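Local coordinates for protein minor fimbrium subunit Mfa5 (Porphyromonas gingivalis ATCC 33277, PDB 6TO1) that serves as an accessory subunit of the minor fimbriae, pili that mediate biofilm formation and adhesion to host cells and to other oral bacteria, at residues 86-91 and 402-407; 109-114 and 526-531; 113-118 and 465-470; 356-361 and 378-383. All blocks are in the same frame, centred on the assembly; numbering follows the deposited sequence.

Contact 1: residues 86-91 and 402-407; sequences PVVPVA and QTINIG
Val-88 packs against Ile-404 and Gly-407 at the junction between the von Willebrand factor A-type α/β domain and the neighbouring β-domain, where two extended linkers run into strands 90-98 and 408-417. Val-88 sends its two methyls to different partners. CG2, beside the backbone N, meets Ile-404 CG2 at 3.5 Å, and the two side chains run antiparallel past one another. The same methyl lies 3.6 Å from Ile-406 O. The other branch, CG1, is anti to the backbone N (chi1 172°) and settles on the backbone of Gly-407, 3.8 Å from its CA. Further along, Val-90 CG2 comes to 4.2 Å from Gly-407 O, a looser touch at the start of the strand.

The direct contacts are van der Waals ones, with one methyl-to-methyl pair, and the polar connection runs through one water. It donates to Val-88 O and to Gly-407 O, each at 2.7 Å, so that two carbonyls unable to bond each other are joined by a shared donor. Gly-407 sits where the chain turns a corner. Around the pair, Pro-89 and Ile-404 bond through their backbones to Lys-120 and Val-122 of the third chain passage through this junction, and Val-88 N bonds to Ser-511 OG.

The chemistry is thus a small contact of methyls against a methyl and the glycine backbone, with a bridging water beside it. One cost is evident: Ile-406 O is buried here with a methyl as its neighbour and has no polar partner in the model.

Contact 2: residues 109-114 and 526-531; sequences NAWDVT and VKLGYG
Asn-109, just before strand 110-119 of the central β-domain, and Trp-111 within it reach the stretch leading into strand 530-539, the first long strand of the third modelled domain, rich in β-strands, so the contact belongs to the interface of two consecutive domains. The indole lies obliquely to Val-526. CG1 of that valine makes a CH-pi contact over the face of the five-membered ring, 3.6 Å from its centroid, while CB stands 3.5 Å above the indole plane and nearer the rim. The benzene end of the indole instead meets backbone: Lys-527 O is in the ring plane, 3.6 Å from Trp-111 CZ2.

With CG beside its own backbone N (chi1 -62°), Asn-109 turns its amide to the backbone where strand 530-539 begins. OD1 is gripped twice, by Gly-529 N nearly along the C=O axis and by Tyr-530 N on a lone pair at 3.0 Å. With ND2 donating in return to Tyr-530 O, the amide meets both backbone polar groups of that residue, which should hold its flip state. Leu-528 CB packs at 3.6 Å from Asn-109 OD1. The bond from Asn-109 ND2 to Tyr-530 O spans 2.8 Å with an N-H...O angle of 156°.

Contact 3: residues 113-118 and 465-470; sequences VTLKIT and ATITYR
The Tyr-469 ring carries Val-113 over one face: Val-113 CB stands 3.8 Å above the ring plane, shifted toward the rim, in a CH-pi contact. The two side chains run alongside one another, and Val-113 CG1 reaches on to the phenol end, 3.5 Å from Tyr-469 OH. Leu-115 approaches the ring obliquely, with CD1 3.8 Å from Tyr-469 CE2. Tyr-469 CG stands between its backbone N and carbonyl carbon (chi1 57°), which sets the base of the ring over the sheet face beside Val-113. The hydroxyl at the far end bonds to Asp-415 OD2 of strand 408-417.

Beneath these side chains runs a regular antiparallel pairing, the short strand axes at 170°. Val-113/Tyr-469, Leu-115/Ile-467 and Ile-117/Ala-465 are hydrogen-bonded pairs, each joined by two N-H...O bonds, and their side chains share one face. The intervening pairs put Thr-114, Lys-116, Thr-466 and Thr-468 on the other. There Thr-114 OG1 and Thr-468 OG1 share a short hydrogen bond of 2.6 Å across a non-hydrogen-bonded pair. Lys-116 runs beside Thr-466, its CG 3.6 Å from Thr-466 CG2, before its chain bends at chi3 and turns off from the partner strand.

In the fold, strand 110-119 lies between strands 463-473 and 90-98 in the antiparallel sheet. The apolar face, with Leu-115, Ile-117, Ala-465, Ile-467 and Tyr-469, packs on Val-413, Trp-454 and Leu-452 of strands 408-417 and 451-455. Those strands belong to a second antiparallel sheet, so the contact forms one side of the core of a β-sandwich.

Contact 4: residues 356-361 and 378-383; sequences YTIHTI and TATDEN
Ile-358 and Thr-380 tie strand 357-362 to the loop leaving helix 369-378, within a β-α-β crossover of the Rossmann-like von Willebrand factor A-type domain: the strand leads through that helix to its parallel neighbour, strand 385-387, and the contact lies where the chain leaves the helix at Ala-379.

Two hydrogen bonds fasten it. Thr-380 N donates to Ile-358 O at 2.8 Å, the donor tilted 17° from the carbonyl plane. In return the threonine OG1 accepts a hydrogen bond from Ile-358 N that is almost straight (178°); OG1 faces the strand because it stands anti to the carbonyl carbon of Thr-380 (chi1 -77°). One backbone residue of the strand thus has both its N-H and its C=O satisfied by a single threonine.

Van der Waals contacts fill in at the helix end. Ile-358 CG2 rests 3.5 Å from Thr-378 O, and the side chains of Thr-360 and Thr-378 cross at about a right angle, their CG2 methyls 4.0 Å apart. Ala-379 CB sits 3.5 Å from Thr-360 OG1, a hydroxyl whose hydrogen-bond partner is Leu-375 O in the helix. Thr-378 OG1 bonds back to Ser-374 O, and its side chain is about 14 Å from the bound magnesium ion.

Water extends the polar group: one molecule donates to Tyr-356 O at 2.8 Å and lies 2.6 Å from Thr-380 OG1.

The contacts mark successive levels of an elongated chain. Contact 4 joins a strand of the mixed sheet of the magnesium-binding α/β domain to the loop after helix 369-378. Contact 1, its centre about 28 Å away, sits where this domain meets the central β-domain. Contact 3 follows about 20 Å from contact 1, centre to centre, and contact 2 another 17 Å on, at the border with the third domain. Contacts 2 and 3 share Val-113 and Thr-114 on strand 110-119, whose neighbour 90-98 begins in contact 1. Along the chain, strand 110-119 precedes the α/β domain and strands 408-417 and 463-473 follow it, so contact 4 lies in an insertion within the β-domain.

Contact 1: residues 86-91 and 402-407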
loop_
_atom_site.group_PDB
_atom_site.type_symbol
_atom_site.label_atom_id
_atom_site.label_comp_id
_atom_site.label_asym_id
_atom_site.label_seq_id
_atom_site.Cartn_x
_atom_site.Cartn_y
_atom_site.Cartn_z
ATOM N N PRO A 86 -9.203 -0.289 -2.976
ATOM C CA PRO A 86 -8.967 -1.018 -1.722
ATOM C C PRO A 86 -7.863 -0.365 -0.894
ATOM O O PRO A 86 -6.932 0.241 -1.430
ATOM C CB PRO A 86 -8.543 -2.412 -2.188
ATOM C CG PRO A 86 -9.117 -2.538 -3.618
ATOM C CD PRO A 86 -8.955 -1.130 -4.162
ATOM N N VAL A 87 -7.963 -0.535 0.416
ATOM C CA VAL A 87 -6.947 -0.034 1.349
ATOM C C VAL A 87 -5.728 -0.949 1.345
ATOM O O VAL A 87 -5.855 -2.187 1.340
ATOM C CB VAL A 87 -7.542 0.070 2.765
ATOM C CG1 VAL A 87 -6.408 0.349 3.803
ATOM C CG2 VAL A 87 -8.627 1.135 2.825
ATOM N N VAL A 88 -4.538 -0.351 1.398
ATOM C CA VAL A 88 -3.292 -1.133 1.414
ATOM C C VAL A 88 -3.160 -1.837 2.762
ATOM O O VAL A 88 -3.275 -1.174 3.824
ATOM C CB VAL A 88 -2.082 -0.231 1.158
ATOM C CG1 VAL A 88 -0.783 -1.035 1.371
ATOM C CG2 VAL A 88 -2.111 0.348 -0.237
ATOM N N PRO A 89 -2.952 -3.154 2.780
ATOM C CA PRO A 89 -2.849 -3.860 4.064
ATOM C C PRO A 89 -1.608 -3.442 4.819
ATOM O O PRO A 89 -0.553 -3.203 4.230
ATOM C CB PRO A 89 -2.784 -5.340 3.669
ATOM C CG PRO A 89 -3.541 -5.372 2.313
ATOM C CD PRO A 89 -3.069 -4.098 1.650
ATOM N N VAL A 90 -1.760 -3.388 6.132
ATOM C CA VAL A 90 -0.697 -3.040 7.063
ATOM C C VAL A 90 -0.666 -4.104 8.151
ATOM O O VAL A 90 -1.713 -4.517 8.647
ATOM C CB VAL A 90 -0.934 -1.642 7.689
ATOM C CG1 VAL A 90 0.132 -1.320 8.734
ATOM C CG2 VAL A 90 -0.970 -0.576 6.608
ATOM N N ALA A 91 0.535 -4.480 8.587
ATOM C CA ALA A 91 0.682 -5.411 9.697
ATOM C C ALA A 91 1.873 -4.968 10.530
ATOM O O ALA A 91 2.799 -4.319 10.022
ATOM C CB ALA A 91 0.878 -6.850 9.209
ATOM N N GLN A 402 -3.412 0.524 -12.204
ATOM C CA GLN A 402 -2.678 1.265 -11.196
ATOM C C GLN A 402 -2.394 0.381 -9.988
ATOM O O GLN A 402 -3.162 -0.520 -9.652
ATOM C CB GLN A 402 -3.488 2.488 -10.760
ATOM C CG GLN A 402 -2.825 3.318 -9.676
ATOM C CD GLN A 402 -3.703 4.444 -9.146
ATOM O OE1 GLN A 402 -4.890 4.565 -9.482
ATOM N NE2 GLN A 402 -3.111 5.281 -8.318
ATOM N N THR A 403 -1.289 0.667 -9.318
ATOM C CA THR A 403 -1.033 0.142 -7.988
ATOM C C THR A 403 -0.872 1.324 -7.043
ATOM O O THR A 403 -0.318 2.367 -7.424
ATOM C CB THR A 403 0.208 -0.742 -7.946
ATOM O OG1 THR A 403 1.328 0.013 -8.393
ATOM C CG2 THR A 403 0.018 -1.960 -8.838
ATOM N N ILE A 404 -1.379 1.163 -5.823
ATOM C CA ILE A 404 -1.350 2.222 -4.831
ATOM C C ILE A 404 0.076 2.386 -4.300
ATOM O O ILE A 404 0.733 1.417 -3.902
ATOM C CB ILE A 404 -2.348 1.913 -3.710
ATOM C CG1 ILE A 404 -3.784 1.813 -4.234
ATOM C CG2 ILE A 404 -2.256 2.967 -2.611
ATOM C CD1 ILE A 404 -4.286 3.107 -4.911
ATOM N N ASN A 405 0.558 3.628 -4.291
ATOM C CA ASN A 405 1.955 3.930 -4.001
ATOM C C ASN A 405 2.243 4.043 -2.511
ATOM O O ASN A 405 3.328 3.660 -2.064
ATOM C CB ASN A 405 2.355 5.234 -4.714
ATOM C CG ASN A 405 3.811 5.622 -4.487
ATOM O OD1 ASN A 405 4.729 4.833 -4.724
ATOM N ND2 ASN A 405 4.026 6.856 -4.045
ATOM N N ILE A 406 1.305 4.575 -1.739
ATOM C CA ILE A 406 1.506 4.826 -0.315
ATOM C C ILE A 406 0.741 3.794 0.500
ATOM O O ILE A 406 -0.443 3.533 0.249
ATOM C CB ILE A 406 1.056 6.237 0.085
ATOM C CG1 ILE A 406 1.775 7.332 -0.697
ATOM C CG2 ILE A 406 1.250 6.433 1.601
ATOM C CD1 ILE A 406 3.235 7.344 -0.554
ATOM N N GLY A 407 1.401 3.232 1.507
ATOM C CA GLY A 407 0.744 2.294 2.389
ATOM C C GLY A 407 0.229 2.969 3.642
ATOM O O GLY A 407 -0.897 2.727 4.066
HETATM O O HOH W 1 -3.259 1.481 4.376
#

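Contact 2: residues 109-114 and 526-531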
loop_
_atom_site.group_PDB
_atom_site.type_symbol
_atom_site.label_atom_id
_atom_site.label_comp_id
_atom_site.label_asym_id
_atom_site.label_seq_id
_atom_site.Cartn_x
_atom_site.Cartn_y
_atom_site.Cartn_z
ATOM N N ASN A 109 22.784 -9.602 29.980
ATOM C CA ASN A 109 21.315 -9.644 29.950
ATOM C C ASN A 109 20.874 -8.519 29.020
ATOM O O ASN A 109 20.501 -7.427 29.439
ATOM C CB ASN A 109 20.737 -9.496 31.351
ATOM C CG ASN A 109 21.155 -10.641 32.282
ATOM O OD1 ASN A 109 20.747 -11.786 32.116
ATOM N ND2 ASN A 109 21.943 -10.310 33.294
ATOM N N ALA A 110 20.968 -8.787 27.720
ATOM C CA ALA A 110 20.751 -7.764 26.712
ATOM C C ALA A 110 19.951 -8.354 25.560
ATOM O O ALA A 110 20.176 -9.494 25.153
ATOM C CB ALA A 110 22.071 -7.197 26.188
ATOM N N TRP A 111 19.037 -7.553 25.028
ATOM C CA TRP A 111 18.202 -7.970 23.909
ATOM C C TRP A 111 18.074 -6.801 22.952
ATOM O O TRP A 111 17.992 -5.642 23.368
ATOM C CB TRP A 111 16.797 -8.406 24.367
ATOM C CG TRP A 111 16.782 -9.579 25.302
ATOM C CD1 TRP A 111 16.546 -10.886 24.979
ATOM C CD2 TRP A 111 16.985 -9.549 26.728
ATOM N NE1 TRP A 111 16.610 -11.666 26.107
ATOM C CE2 TRP A 111 16.879 -10.865 27.190
ATOM C CE3 TRP A 111 17.256 -8.533 27.644
ATOM C CZ2 TRP A 111 17.036 -11.192 28.533
ATOM C CZ3 TRP A 111 17.411 -8.864 28.965
ATOM C CH2 TRP A 111 17.296 -10.174 29.395
ATOM N N ASP A 112 18.025 -7.116 21.663
ATOM C CA ASP A 112 17.751 -6.112 20.645
ATOM C C ASP A 112 16.277 -6.221 20.266
ATOM O O ASP A 112 15.833 -7.262 19.779
ATOM C CB ASP A 112 18.649 -6.302 19.430
ATOM C CG ASP A 112 20.075 -5.832 19.675
ATOM O OD1 ASP A 112 20.273 -4.777 20.305
ATOM O OD2 ASP A 112 20.987 -6.543 19.223
ATOM N N VAL A 113 15.526 -5.162 20.507
ATOM C CA VAL A 113 14.081 -5.159 20.306
ATOM C C VAL A 113 13.790 -4.437 18.999
ATOM O O VAL A 113 14.199 -3.289 18.815
ATOM C CB VAL A 113 13.363 -4.483 21.485
ATOM C CG1 VAL A 113 11.869 -4.361 21.210
ATOM C CG2 VAL A 113 13.622 -5.261 22.781
ATOM N N THR A 114 13.069 -5.090 18.107
ATOM C CA THR A 114 12.707 -4.491 16.830
ATOM C C THR A 114 11.191 -4.368 16.787
ATOM O O THR A 114 10.498 -5.316 17.149
ATOM C CB THR A 114 13.177 -5.332 15.650
ATOM O OG1 THR A 114 14.602 -5.269 15.535
ATOM C CG2 THR A 114 12.548 -4.783 14.335
ATOM N N VAL A 526 10.980 -12.256 28.182
ATOM C CA VAL A 526 12.371 -12.652 28.326
ATOM C C VAL A 526 12.623 -13.099 29.764
ATOM O O VAL A 526 11.994 -12.612 30.714
ATOM C CB VAL A 526 13.373 -11.532 27.953
ATOM C CG1 VAL A 526 13.182 -11.079 26.507
ATOM C CG2 VAL A 526 13.246 -10.368 28.871
ATOM N N LYS A 527 13.549 -14.037 29.901
ATOM C CA LYS A 527 14.122 -14.424 31.196
ATOM C C LYS A 527 15.611 -14.097 31.212
ATOM O O LYS A 527 16.321 -14.309 30.222
ATOM C CB LYS A 527 13.890 -15.916 31.460
ATOM C CG LYS A 527 12.422 -16.288 31.569
ATOM C CD LYS A 527 12.189 -17.810 31.642
ATOM C CE LYS A 527 10.687 -18.105 31.612
ATOM N NZ LYS A 527 10.366 -19.546 31.583
ATOM N N LEU A 528 16.070 -13.550 32.337
ATOM C CA LEU A 528 17.475 -13.196 32.478
ATOM C C LEU A 528 18.348 -14.443 32.361
ATOM O O LEU A 528 17.964 -15.538 32.779
ATOM C CB LEU A 528 17.714 -12.523 33.834
ATOM C CG LEU A 528 17.531 -11.017 33.876
ATOM C CD1 LEU A 528 16.092 -10.701 33.512
ATOM C CD2 LEU A 528 17.834 -10.514 35.258
ATOM N N GLY A 529 19.526 -14.270 31.768
ATOM C CA GLY A 529 20.460 -15.370 31.608
ATOM C C GLY A 529 21.597 -15.389 32.628
ATOM O O GLY A 529 22.238 -16.428 32.801
ATOM N N TYR A 530 21.855 -14.261 33.292
ATOM C CA TYR A 530 22.963 -14.131 34.242
ATOM C C TYR A 530 22.586 -13.287 35.446
ATOM O O TYR A 530 21.996 -12.217 35.309
ATOM C CB TYR A 530 24.208 -13.491 33.567
ATOM C CG TYR A 530 24.693 -14.331 32.415
ATOM C CD1 TYR A 530 25.642 -15.330 32.598
ATOM C CD2 TYR A 530 24.133 -14.183 31.145
ATOM C CE1 TYR A 530 26.032 -16.136 31.550
ATOM C CE2 TYR A 530 24.516 -14.974 30.105
ATOM C CZ TYR A 530 25.464 -15.944 30.300
ATOM O OH TYR A 530 25.840 -16.727 29.242
ATOM N N GLY A 531 22.989 -13.741 36.634
ATOM C CA GLY A 531 22.807 -12.983 37.848
ATOM C C GLY A 531 24.142 -12.604 38.469
ATOM O O GLY A 531 25.210 -12.809 37.878
#

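Contact 3: residues 113-118 and 465-470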
loop_
_atom_site.group_PDB
_atom_site.type_symbol
_atom_site.label_atom_id
_atom_site.label_comp_id
_atom_site.label_asym_id
_atom_site.label_seq_id
_atom_site.Cartn_x
_atom_site.Cartn_y
_atom_site.Cartn_z
ATOM N N VAL A 113 15.526 -5.162 20.507
ATOM C CA VAL A 113 14.081 -5.159 20.306
ATOM C C VAL A 113 13.790 -4.437 18.999
ATOM O O VAL A 113 14.199 -3.289 18.815
ATOM C CB VAL A 113 13.363 -4.483 21.485
ATOM C CG1 VAL A 113 11.869 -4.361 21.210
ATOM C CG2 VAL A 113 13.622 -5.261 22.781
ATOM N N THR A 114 13.069 -5.090 18.107
ATOM C CA THR A 114 12.707 -4.491 16.830
ATOM C C THR A 114 11.191 -4.368 16.787
ATOM O O THR A 114 10.498 -5.316 17.149
ATOM C CB THR A 114 13.177 -5.332 15.650
ATOM O OG1 THR A 114 14.602 -5.269 15.535
ATOM C CG2 THR A 114 12.548 -4.783 14.335
ATOM N N LEU A 115 10.697 -3.196 16.384
ATOM C CA LEU A 115 9.300 -2.980 16.022
ATOM C C LEU A 115 9.256 -2.758 14.519
ATOM O O LEU A 115 10.044 -1.964 13.983
ATOM C CB LEU A 115 8.707 -1.777 16.751
ATOM C CG LEU A 115 8.372 -2.028 18.224
ATOM C CD1 LEU A 115 9.695 -1.909 19.001
ATOM C CD2 LEU A 115 7.332 -1.065 18.704
ATOM N N LYS A 116 8.357 -3.466 13.845
ATOM C CA LYS A 116 8.353 -3.521 12.390
ATOM C C LYS A 116 6.937 -3.315 11.870
ATOM O O LYS A 116 5.979 -3.901 12.391
ATOM C CB LYS A 116 8.887 -4.856 11.911
ATOM C CG LYS A 116 8.936 -5.029 10.399
ATOM C CD LYS A 116 9.201 -6.491 10.027
ATOM C CE LYS A 116 10.651 -6.890 10.200
ATOM N NZ LYS A 116 10.871 -8.341 9.904
ATOM N N ILE A 117 6.831 -2.474 10.850
ATOM C CA ILE A 117 5.588 -2.183 10.153
ATOM C C ILE A 117 5.784 -2.644 8.717
ATOM O O ILE A 117 6.744 -2.227 8.059
ATOM C CB ILE A 117 5.251 -0.681 10.195
ATOM C CG1 ILE A 117 5.185 -0.164 11.626
ATOM C CG2 ILE A 117 3.914 -0.447 9.470
ATOM C CD1 ILE A 117 5.202 1.400 11.695
ATOM N N THR A 118 4.868 -3.471 8.223
ATOM C CA THR A 118 4.941 -3.992 6.869
ATOM C C THR A 118 3.683 -3.596 6.106
ATOM O O THR A 118 2.560 -3.750 6.609
ATOM C CB THR A 118 5.092 -5.517 6.858
ATOM O OG1 THR A 118 6.283 -5.879 7.551
ATOM C CG2 THR A 118 5.214 -6.020 5.428
ATOM N N ALA A 465 9.143 -0.819 7.551
ATOM C CA ALA A 465 9.798 0.197 8.363
ATOM C C ALA A 465 10.124 -0.417 9.725
ATOM O O ALA A 465 9.342 -1.211 10.267
ATOM C CB ALA A 465 8.910 1.433 8.513
ATOM N N THR A 466 11.301 -0.097 10.255
ATOM C CA THR A 466 11.712 -0.706 11.516
ATOM C C THR A 466 12.454 0.294 12.385
ATOM O O THR A 466 13.068 1.245 11.897
ATOM C CB THR A 466 12.638 -1.921 11.309
ATOM O OG1 THR A 466 13.797 -1.502 10.564
ATOM C CG2 THR A 466 11.939 -3.020 10.611
ATOM N N ILE A 467 12.313 0.105 13.696
ATOM C CA ILE A 467 13.221 0.674 14.673
ATOM C C ILE A 467 13.755 -0.500 15.479
ATOM O O ILE A 467 13.054 -1.496 15.712
ATOM C CB ILE A 467 12.594 1.719 15.612
ATOM C CG1 ILE A 467 11.527 1.105 16.501
ATOM C CG2 ILE A 467 12.047 2.909 14.812
ATOM C CD1 ILE A 467 11.009 2.091 17.522
ATOM N N THR A 468 15.014 -0.375 15.906
ATOM C CA THR A 468 15.650 -1.382 16.738
ATOM C C THR A 468 16.463 -0.651 17.801
ATOM O O THR A 468 17.179 0.302 17.487
ATOM C CB THR A 468 16.563 -2.297 15.928
ATOM O OG1 THR A 468 15.802 -2.986 14.934
ATOM C CG2 THR A 468 17.245 -3.318 16.835
ATOM N N TYR A 469 16.321 -1.098 19.044
ATOM C CA TYR A 469 17.033 -0.558 20.198
ATOM C C TYR A 469 17.414 -1.709 21.113
ATOM O O TYR A 469 16.727 -2.732 21.165
ATOM C CB TYR A 469 16.180 0.480 20.961
ATOM C CG TYR A 469 14.833 -0.004 21.458
ATOM C CD1 TYR A 469 14.692 -0.540 22.731
ATOM C CD2 TYR A 469 13.683 0.079 20.659
ATOM C CE1 TYR A 469 13.461 -0.989 23.203
ATOM C CE2 TYR A 469 12.436 -0.378 21.136
ATOM C CZ TYR A 469 12.328 -0.897 22.404
ATOM O OH TYR A 469 11.118 -1.340 22.906
ATOM N N ARG A 470 18.505 -1.528 21.853
ATOM C CA ARG A 470 18.963 -2.517 22.819
ATOM C C ARG A 470 18.445 -2.187 24.213
ATOM O O ARG A 470 18.440 -1.020 24.628
ATOM C CB ARG A 470 20.489 -2.593 22.847
ATOM C CG ARG A 470 21.033 -3.711 23.718
ATOM C CD ARG A 470 22.485 -4.077 23.382
ATOM N NE ARG A 470 22.574 -4.701 22.067
ATOM C CZ ARG A 470 23.672 -5.257 21.570
ATOM N NH1 ARG A 470 24.795 -5.287 22.286
ATOM N NH2 ARG A 470 23.637 -5.803 20.366
#

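Contact 4: residues 356-361 and 378-383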
loop_
_atom_site.group_PDB
_atom_site.type_symbol
_atom_site.label_atom_id
_atom_site.label_comp_id
_atom_site.label_asym_id
_atom_site.label_seq_id
_atom_site.Cartn_x
_atom_site.Cartn_y
_atom_site.Cartn_z
ATOM N N TYR A 356 -16.469 7.284 -17.436
ATOM C CA TYR A 356 -15.608 6.384 -18.178
ATOM C C TYR A 356 -14.539 7.177 -18.928
ATOM O O TYR A 356 -14.799 8.271 -19.428
ATOM C CB TYR A 356 -16.406 5.544 -19.175
ATOM C CG TYR A 356 -17.626 4.842 -18.604
ATOM C CD1 TYR A 356 -17.725 4.552 -17.244
ATOM C CD2 TYR A 356 -18.681 4.489 -19.418
ATOM C CE1 TYR A 356 -18.837 3.913 -16.718
ATOM C CE2 TYR A 356 -19.797 3.844 -18.903
ATOM C CZ TYR A 356 -19.874 3.582 -17.542
ATOM O OH TYR A 356 -20.958 2.953 -17.007
ATOM N N THR A 357 -13.337 6.605 -19.018
ATOM C CA THR A 357 -12.243 7.168 -19.798
ATOM C C THR A 357 -12.322 6.614 -21.214
ATOM O O THR A 357 -12.468 5.405 -21.402
ATOM C CB THR A 357 -10.898 6.814 -19.158
ATOM O OG1 THR A 357 -10.851 7.381 -17.852
ATOM C CG2 THR A 357 -9.751 7.353 -19.970
ATOM N N ILE A 358 -12.220 7.494 -22.202
ATOM C CA ILE A 358 -12.363 7.095 -23.594
ATOM C C ILE A 358 -11.046 7.309 -24.311
ATOM O O ILE A 358 -10.563 8.444 -24.399
ATOM C CB ILE A 358 -13.474 7.871 -24.332
ATOM C CG1 ILE A 358 -14.682 8.012 -23.434
ATOM C CG2 ILE A 358 -13.762 7.189 -25.658
ATOM C CD1 ILE A 358 -15.299 6.735 -23.002
ATOM N N HIS A 359 -10.528 6.232 -24.902
ATOM C CA HIS A 359 -9.369 6.257 -25.776
ATOM C C HIS A 359 -9.807 5.979 -27.207
ATOM O O HIS A 359 -10.633 5.089 -27.445
ATOM C CB HIS A 359 -8.356 5.185 -25.389
ATOM C CG HIS A 359 -8.080 5.109 -23.928
ATOM N ND1 HIS A 359 -6.928 5.624 -23.370
ATOM C CD2 HIS A 359 -8.791 4.573 -22.910
ATOM C CE1 HIS A 359 -6.955 5.416 -22.065
ATOM N NE2 HIS A 359 -8.067 4.769 -21.762
ATOM N N THR A 360 -9.253 6.709 -28.161
ATOM C CA THR A 360 -9.569 6.429 -29.552
ATOM C C THR A 360 -8.268 6.264 -30.318
ATOM O O THR A 360 -7.276 6.939 -30.058
ATOM C CB THR A 360 -10.424 7.526 -30.211
ATOM O OG1 THR A 360 -9.738 8.776 -30.096
ATOM C CG2 THR A 360 -11.769 7.630 -29.546
ATOM N N ILE A 361 -8.300 5.378 -31.302
ATOM C CA ILE A 361 -7.130 5.043 -32.101
ATOM C C ILE A 361 -7.568 5.112 -33.548
ATOM O O ILE A 361 -8.500 4.413 -33.943
ATOM C CB ILE A 361 -6.585 3.647 -31.753
ATOM C CG1 ILE A 361 -6.290 3.563 -30.260
ATOM C CG2 ILE A 361 -5.372 3.344 -32.584
ATOM C CD1 ILE A 361 -5.903 2.163 -29.818
ATOM N N THR A 378 -14.166 12.429 -29.600
ATOM C CA THR A 378 -14.777 11.259 -29.006
ATOM C C THR A 378 -13.988 10.808 -27.779
ATOM O O THR A 378 -14.577 10.399 -26.769
ATOM C CB THR A 378 -14.831 10.124 -30.045
ATOM O OG1 THR A 378 -15.533 10.540 -31.219
ATOM C CG2 THR A 378 -15.514 8.916 -29.484
ATOM N N ALA A 379 -12.661 10.954 -27.828
ATOM C CA ALA A 379 -11.811 10.582 -26.711
ATOM C C ALA A 379 -11.985 11.552 -25.544
ATOM O O ALA A 379 -12.548 12.643 -25.678
ATOM C CB ALA A 379 -10.345 10.576 -27.132
ATOM N N THR A 380 -11.465 11.143 -24.385
ATOM C CA THR A 380 -11.553 11.975 -23.189
ATOM C C THR A 380 -10.935 13.343 -23.423
ATOM O O THR A 380 -11.467 14.361 -22.963
ATOM C CB THR A 380 -10.863 11.271 -22.027
ATOM O OG1 THR A 380 -11.722 10.239 -21.528
ATOM C CG2 THR A 380 -10.570 12.231 -20.865
ATOM N N ASP A 381 -9.811 13.380 -24.123
ATOM C CA ASP A 381 -9.187 14.617 -24.581
ATOM C C ASP A 381 -8.324 14.245 -25.777
ATOM O O ASP A 381 -8.183 13.068 -26.124
ATOM C CB ASP A 381 -8.376 15.292 -23.468
ATOM C CG ASP A 381 -7.398 14.348 -22.806
ATOM O OD1 ASP A 381 -6.698 13.610 -23.524
ATOM O OD2 ASP A 381 -7.305 14.360 -21.564
ATOM N N GLU A 382 -7.717 15.257 -26.400
ATOM C CA GLU A 382 -6.944 14.998 -27.607
ATOM C C GLU A 382 -5.779 14.058 -27.328
ATOM O O GLU A 382 -5.389 13.272 -28.202
ATOM C CB GLU A 382 -6.424 16.309 -28.216
ATOM C CG GLU A 382 -5.309 16.090 -29.218
ATOM C CD GLU A 382 -5.174 17.234 -30.213
ATOM O OE1 GLU A 382 -4.350 17.115 -31.143
ATOM O OE2 GLU A 382 -5.906 18.237 -30.068
ATOM N N ASN A 383 -5.221 14.116 -26.119
ATOM C CA ASN A 383 -4.111 13.246 -25.758
ATOM C C ASN A 383 -4.532 11.795 -25.551
ATOM O O ASN A 383 -3.658 10.934 -25.439
ATOM C CB ASN A 383 -3.432 13.769 -24.498
ATOM C CG ASN A 383 -2.566 14.992 -24.775
ATOM O OD1 ASN A 383 -2.268 15.308 -25.932
ATOM N ND2 ASN A 383 -2.169 15.691 -23.721
HETATM O O HOH W 2 -13.500 10.771 -19.751
#